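Local coordinates for mobilization protein A (Pseudomonas aeruginosa, PDB 2NS6) that nicks one strand of plasmid DNA at oriT as the relaxase of the relaxosome and locally unwinds the DNA for conjugative transfer, at residues A[47-50]-A[55-58]; A[76-81]-A[85-90]. All blocks are in the same frame, centred on the assembly; numbering follows the deposited sequence.

Contact 1: residues A[47-50]-A[55-58]; sequences PEFV and DYWD
Y56 is met by P47, F49 and V50, three apolar side chains brought together on one flank of its ring. The pyrrolidine of P47 crosses the phenol at about a right angle, bringing its CG and CD up against CD1 and CE1; P47 CD lies 3.7 Å from Y56 CD1. V50 comes in lower, near the root of the ring and in its plane: V50 CG2 is 3.6 Å from Y56 CB. The same methyl is shared, because it also sits over one face of the F49 ring, toward the rim. F49 itself has CG between backbone N and carbonyl carbon (chi1 80°), which swings the phenyl back toward the helix and leaves F49 CZ 4.0 Å from Y56 CD1. Residues 47-50 form a type I beta turn, closed by V50 N to P47 O at 3.0 Å, in the loop that leads from strand 38-44 into helix 53-63; the turn thus packs against the first turns of the helix it precedes. With CG anti to the backbone N (chi1 -174°), Y56 carries its ring out beside this turn. Its hydroxyl is anchored beyond by hydrogen bonds with S125 OG and W139 NE1, while the W139 and F140 rings pack against it from helix 136-139 and just beyond. D55 flanks the apolar cluster at the partly exposed side. D55 OD2 approaches V50 C to 4.2 Å without bonding to it, and it accepts a hydrogen bond from R52 N, which ties D55 to the start of the helix.

Contact 2: residues A[76-81]-A[85-90]; sequences FALPVE and DQQKAL
Leaving strand 71-77, the chain runs past the beginning of helix 84-99 with its closest CA atoms, those of L78 and Q87, 6.9 Å apart, and the helix turns Q87 and L90, one turn apart, toward it. L90 reaches toward P79 tip to tip, bringing L90 CD2 to 4.0 Å from P79 CD. The first torsion of L90 places CG anti to the backbone N (chi1 173°), and from there L90 CD2 also stands 4.5 Å from L78 CD2, at the limit of apolar contact. The other methyl of L78 points to the preceding turn of the helix, where L78 CD1 is 4.3 Å from Q87 CB. Q87, extended beyond CG, reaches across to the chain leaving the strand, its amide ending beside the carbonyl of P79 and its side chain also touching P118 on strand 117-124. The modelled amide orientation is doubtful: Q87 OE1 lies 3.1 Å from P79 O, and with the group turned over this approach may become a hydrogen bond. L78 and L90 both pack on W172, and the contact joins the strand exit to the helices 84-99 and 164-181 that pack over this face of the sheet. L78 is also close to the metal-binding histidines, its side chain about 6 Å from that of H119, and its backbone is hydrogen-bonded to P118. The join is thus mainly van der Waals packing, shared by L78, P79, L90 and the aliphatic part of Q87, whose buried amide brings a polar group up to the P79 carbonyl.

How the contacts relate
After strand 5-10 and helix 18-26, the chain forms strand 38-44 at one outer edge of the sheet, and contact 1 then closes the short loop into helix 53-63. After that helix comes strand 71-77, second in the sheet order beside 5-10, and contact 2 closes the next short connection, into helix 84-99. The two loops follow in series, neither enclosing nor crossing the other. The centres of contact 1 and contact 2 are 28 Å apart, on opposite sides of the chain's centre, and the two do not touch. Contact 1 ties the loop to the start of helix 53-63, beside helix 136-139, whereas contact 2 joins a more interior strand to helices 84-99 and 164-181, near H111 and H119.

Contact 1: residues A[47-50]-A[55-58]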
loop_
_atom_site.group_PDB
_atom_site.type_symbol
_atom_site.label_atom_id
_atom_site.label_comp_id
_atom_site.label_asym_id
_atom_site.label_seq_id
_atom_site.Cartn_x
_atom_site.Cartn_y
_atom_site.Cartn_z
ATOM N N PRO A 47 5.414 -10.282 -6.159
ATOM C CA PRO A 47 5.824 -11.263 -7.169
ATOM C C PRO A 47 6.946 -12.143 -6.640
ATOM O O PRO A 47 7.670 -11.765 -5.709
ATOM C CB PRO A 47 6.248 -10.393 -8.356
ATOM C CG PRO A 47 6.715 -9.137 -7.707
ATOM C CD PRO A 47 5.686 -8.913 -6.618
ATOM N N GLU A 48 7.088 -13.318 -7.238
ATOM C CA GLU A 48 8.092 -14.289 -6.815
ATOM C C GLU A 48 9.529 -13.776 -6.649
ATOM O O GLU A 48 10.228 -14.222 -5.747
ATOM C CB GLU A 48 8.060 -15.494 -7.767
ATOM C CG GLU A 48 9.125 -16.564 -7.508
ATOM C CD GLU A 48 9.116 -17.100 -6.078
ATOM O OE1 GLU A 48 8.049 -17.552 -5.601
ATOM O OE2 GLU A 48 10.192 -17.073 -5.441
ATOM N N PHE A 49 9.978 -12.845 -7.486
ATOM C CA PHE A 49 11.352 -12.367 -7.347
ATOM C C PHE A 49 11.615 -11.632 -6.024
ATOM O O PHE A 49 12.765 -11.439 -5.635
ATOM C CB PHE A 49 11.739 -11.478 -8.541
ATOM C CG PHE A 49 11.221 -10.066 -8.455
ATOM C CD1 PHE A 49 11.803 -9.148 -7.585
ATOM C CD2 PHE A 49 10.157 -9.653 -9.248
ATOM C CE1 PHE A 49 11.333 -7.838 -7.506
ATOM C CE2 PHE A 49 9.678 -8.343 -9.177
ATOM C CZ PHE A 49 10.268 -7.436 -8.305
ATOM N N VAL A 50 10.552 -11.235 -5.333
ATOM C CA VAL A 50 10.662 -10.516 -4.062
ATOM C C VAL A 50 10.856 -11.439 -2.851
ATOM O O VAL A 50 9.983 -12.247 -2.550
ATOM C CB VAL A 50 9.385 -9.651 -3.822
ATOM C CG1 VAL A 50 9.383 -9.080 -2.411
ATOM C CG2 VAL A 50 9.321 -8.517 -4.848
ATOM N N ASP A 55 12.556 -5.431 -1.275
ATOM C CA ASP A 55 13.125 -5.797 -2.570
ATOM C C ASP A 55 12.256 -5.261 -3.710
ATOM O O ASP A 55 12.771 -4.871 -4.755
ATOM C CB ASP A 55 13.281 -7.323 -2.700
ATOM C CG ASP A 55 14.142 -7.923 -1.597
ATOM O OD1 ASP A 55 15.034 -7.228 -1.064
ATOM O OD2 ASP A 55 13.935 -9.111 -1.268
ATOM N N TYR A 56 10.942 -5.222 -3.508
ATOM C CA TYR A 56 10.047 -4.726 -4.548
ATOM C C TYR A 56 10.223 -3.220 -4.745
ATOM O O TYR A 56 10.278 -2.725 -5.875
ATOM C CB TYR A 56 8.587 -5.026 -4.186
ATOM C CG TYR A 56 7.602 -4.677 -5.279
ATOM C CD1 TYR A 56 7.309 -5.587 -6.294
ATOM C CD2 TYR A 56 6.989 -3.426 -5.318
ATOM C CE1 TYR A 56 6.437 -5.264 -7.321
ATOM C CE2 TYR A 56 6.111 -3.088 -6.344
ATOM C CZ TYR A 56 5.841 -4.012 -7.344
ATOM O OH TYR A 56 4.982 -3.695 -8.371
ATOM N N TRP A 57 10.312 -2.486 -3.644
ATOM C CA TRP A 57 10.467 -1.046 -3.721
ATOM C C TRP A 57 11.840 -0.647 -4.248
ATOM O O TRP A 57 11.981 0.390 -4.909
ATOM C CB TRP A 57 10.188 -0.434 -2.351
ATOM C CG TRP A 57 8.833 -0.849 -1.856
ATOM C CD1 TRP A 57 8.557 -1.605 -0.758
ATOM C CD2 TRP A 57 7.574 -0.571 -2.484
ATOM N NE1 TRP A 57 7.200 -1.816 -0.656
ATOM C CE2 TRP A 57 6.574 -1.186 -1.701
ATOM C CE3 TRP A 57 7.193 0.153 -3.630
ATOM C CZ2 TRP A 57 5.210 -1.116 -2.033
ATOM C CZ3 TRP A 57 5.843 0.225 -3.958
ATOM C CH2 TRP A 57 4.865 -0.406 -3.153
ATOM N N ASP A 58 12.844 -1.475 -3.967
ATOM C CA ASP A 58 14.202 -1.220 -4.459
ATOM C C ASP A 58 14.158 -1.262 -5.990
ATOM O O ASP A 58 14.691 -0.378 -6.658
ATOM C CB ASP A 58 15.192 -2.298 -3.978
ATOM C CG ASP A 58 15.618 -2.131 -2.517
ATOM O OD1 ASP A 58 15.718 -0.986 -2.023
ATOM O OD2 ASP A 58 15.885 -3.171 -1.865
#

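Contact 2: residues A[76-81]-A[85-90]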
loop_
_atom_site.group_PDB
_atom_site.type_symbol
_atom_site.label_atom_id
_atom_site.label_comp_id
_atom_site.label_asym_id
_atom_site.label_seq_id
_atom_site.Cartn_x
_atom_site.Cartn_y
_atom_site.Cartn_z
ATOM N N PHE A 76 -4.932 7.024 6.366
ATOM C CA PHE A 76 -6.237 7.106 7.010
ATOM C C PHE A 76 -6.167 6.887 8.518
ATOM O O PHE A 76 -5.401 6.056 9.001
ATOM C CB PHE A 76 -7.210 6.105 6.370
ATOM C CG PHE A 76 -6.635 4.731 6.149
ATOM C CD1 PHE A 76 -5.752 4.485 5.100
ATOM C CD2 PHE A 76 -6.965 3.683 7.000
ATOM C CE1 PHE A 76 -5.217 3.216 4.900
ATOM C CE2 PHE A 76 -6.434 2.408 6.807
ATOM C CZ PHE A 76 -5.554 2.177 5.759
ATOM N N ALA A 77 -6.961 7.653 9.259
ATOM C CA ALA A 77 -6.995 7.539 10.710
ATOM C C ALA A 77 -7.756 6.277 11.102
ATOM O O ALA A 77 -8.674 5.855 10.394
ATOM C CB ALA A 77 -7.674 8.776 11.317
ATOM N N LEU A 78 -7.370 5.681 12.226
ATOM C CA LEU A 78 -8.012 4.463 12.733
ATOM C C LEU A 78 -8.860 4.774 13.978
ATOM O O LEU A 78 -8.481 5.605 14.798
ATOM C CB LEU A 78 -6.944 3.421 13.091
ATOM C CG LEU A 78 -6.129 2.824 11.936
ATOM C CD1 LEU A 78 -4.954 2.042 12.484
ATOM C CD2 LEU A 78 -7.029 1.922 11.083
ATOM N N PRO A 79 -10.022 4.113 14.130
ATOM C CA PRO A 79 -10.871 4.366 15.302
ATOM C C PRO A 79 -10.127 4.027 16.596
ATOM O O PRO A 79 -9.607 2.915 16.743
ATOM C CB PRO A 79 -12.065 3.443 15.069
ATOM C CG PRO A 79 -12.141 3.349 13.574
ATOM C CD PRO A 79 -10.687 3.193 13.190
ATOM N N VAL A 80 -10.075 4.975 17.533
ATOM C CA VAL A 80 -9.376 4.751 18.803
ATOM C C VAL A 80 -10.038 3.749 19.736
ATOM O O VAL A 80 -9.367 3.160 20.583
ATOM C CB VAL A 80 -9.193 6.065 19.608
ATOM C CG1 VAL A 80 -7.964 6.822 19.117
ATOM C CG2 VAL A 80 -10.434 6.930 19.483
ATOM N N GLU A 81 -11.346 3.558 19.587
ATOM C CA GLU A 81 -12.084 2.628 20.439
ATOM C C GLU A 81 -11.697 1.179 20.162
ATOM O O GLU A 81 -11.728 0.334 21.053
ATOM C CB GLU A 81 -13.594 2.780 20.218
ATOM C CG GLU A 81 -14.129 4.212 20.278
ATOM C CD GLU A 81 -14.508 4.755 18.904
ATOM O OE1 GLU A 81 -13.610 4.900 18.042
ATOM O OE2 GLU A 81 -15.708 5.030 18.678
ATOM N N ASP A 85 -5.861 -5.577 17.721
ATOM C CA ASP A 85 -6.198 -6.680 16.821
ATOM C C ASP A 85 -7.306 -6.263 15.859
ATOM O O ASP A 85 -7.271 -6.598 14.672
ATOM C CB ASP A 85 -6.649 -7.916 17.606
ATOM C CG ASP A 85 -5.532 -8.530 18.422
ATOM O OD1 ASP A 85 -4.349 -8.253 18.115
ATOM O OD2 ASP A 85 -5.835 -9.298 19.367
ATOM N N GLN A 86 -8.296 -5.545 16.380
ATOM C CA GLN A 86 -9.398 -5.072 15.556
ATOM C C GLN A 86 -8.889 -4.036 14.544
ATOM O O GLN A 86 -9.366 -3.980 13.412
ATOM C CB GLN A 86 -10.513 -4.491 16.443
ATOM C CG GLN A 86 -11.312 -5.585 17.186
ATOM C CD GLN A 86 -12.236 -5.050 18.279
ATOM O OE1 GLN A 86 -13.077 -5.789 18.805
ATOM N NE2 GLN A 86 -12.079 -3.774 18.634
ATOM N N GLN A 87 -7.907 -3.231 14.943
ATOM C CA GLN A 87 -7.358 -2.245 14.028
ATOM C C GLN A 87 -6.568 -2.974 12.936
ATOM O O GLN A 87 -6.642 -2.610 11.758
ATOM C CB GLN A 87 -6.470 -1.255 14.783
ATOM C CG GLN A 87 -7.267 -0.309 15.678
ATOM C CD GLN A 87 -6.395 0.612 16.508
ATOM O OE1 GLN A 87 -6.894 1.502 17.192
ATOM N NE2 GLN A 87 -5.092 0.402 16.453
ATOM N N LYS A 88 -5.825 -4.009 13.328
ATOM C CA LYS A 88 -5.053 -4.794 12.365
ATOM C C LYS A 88 -5.964 -5.441 11.326
ATOM O O LYS A 88 -5.684 -5.376 10.135
ATOM C CB LYS A 88 -4.255 -5.897 13.067
ATOM C CG LYS A 88 -3.126 -5.404 13.952
ATOM C CD LYS A 88 -2.447 -6.580 14.636
ATOM C CE LYS A 88 -1.310 -6.111 15.509
ATOM N NZ LYS A 88 -0.533 -7.242 16.073
ATOM N N ALA A 89 -7.045 -6.071 11.775
ATOM C CA ALA A 89 -7.963 -6.714 10.842
ATOM C C ALA A 89 -8.581 -5.688 9.906
ATOM O O ALA A 89 -8.669 -5.916 8.699
ATOM C CB ALA A 89 -9.061 -7.472 11.608
ATOM N N LEU A 90 -9.011 -4.555 10.457
ATOM C CA LEU A 90 -9.633 -3.499 9.651
ATOM C C LEU A 90 -8.713 -2.944 8.557
ATOM O O LEU A 90 -9.126 -2.819 7.401
ATOM C CB LEU A 90 -10.104 -2.350 10.556
ATOM C CG LEU A 90 -10.628 -1.089 9.864
ATOM C CD1 LEU A 90 -11.823 -1.428 8.986
ATOM C CD2 LEU A 90 -11.020 -0.052 10.910
#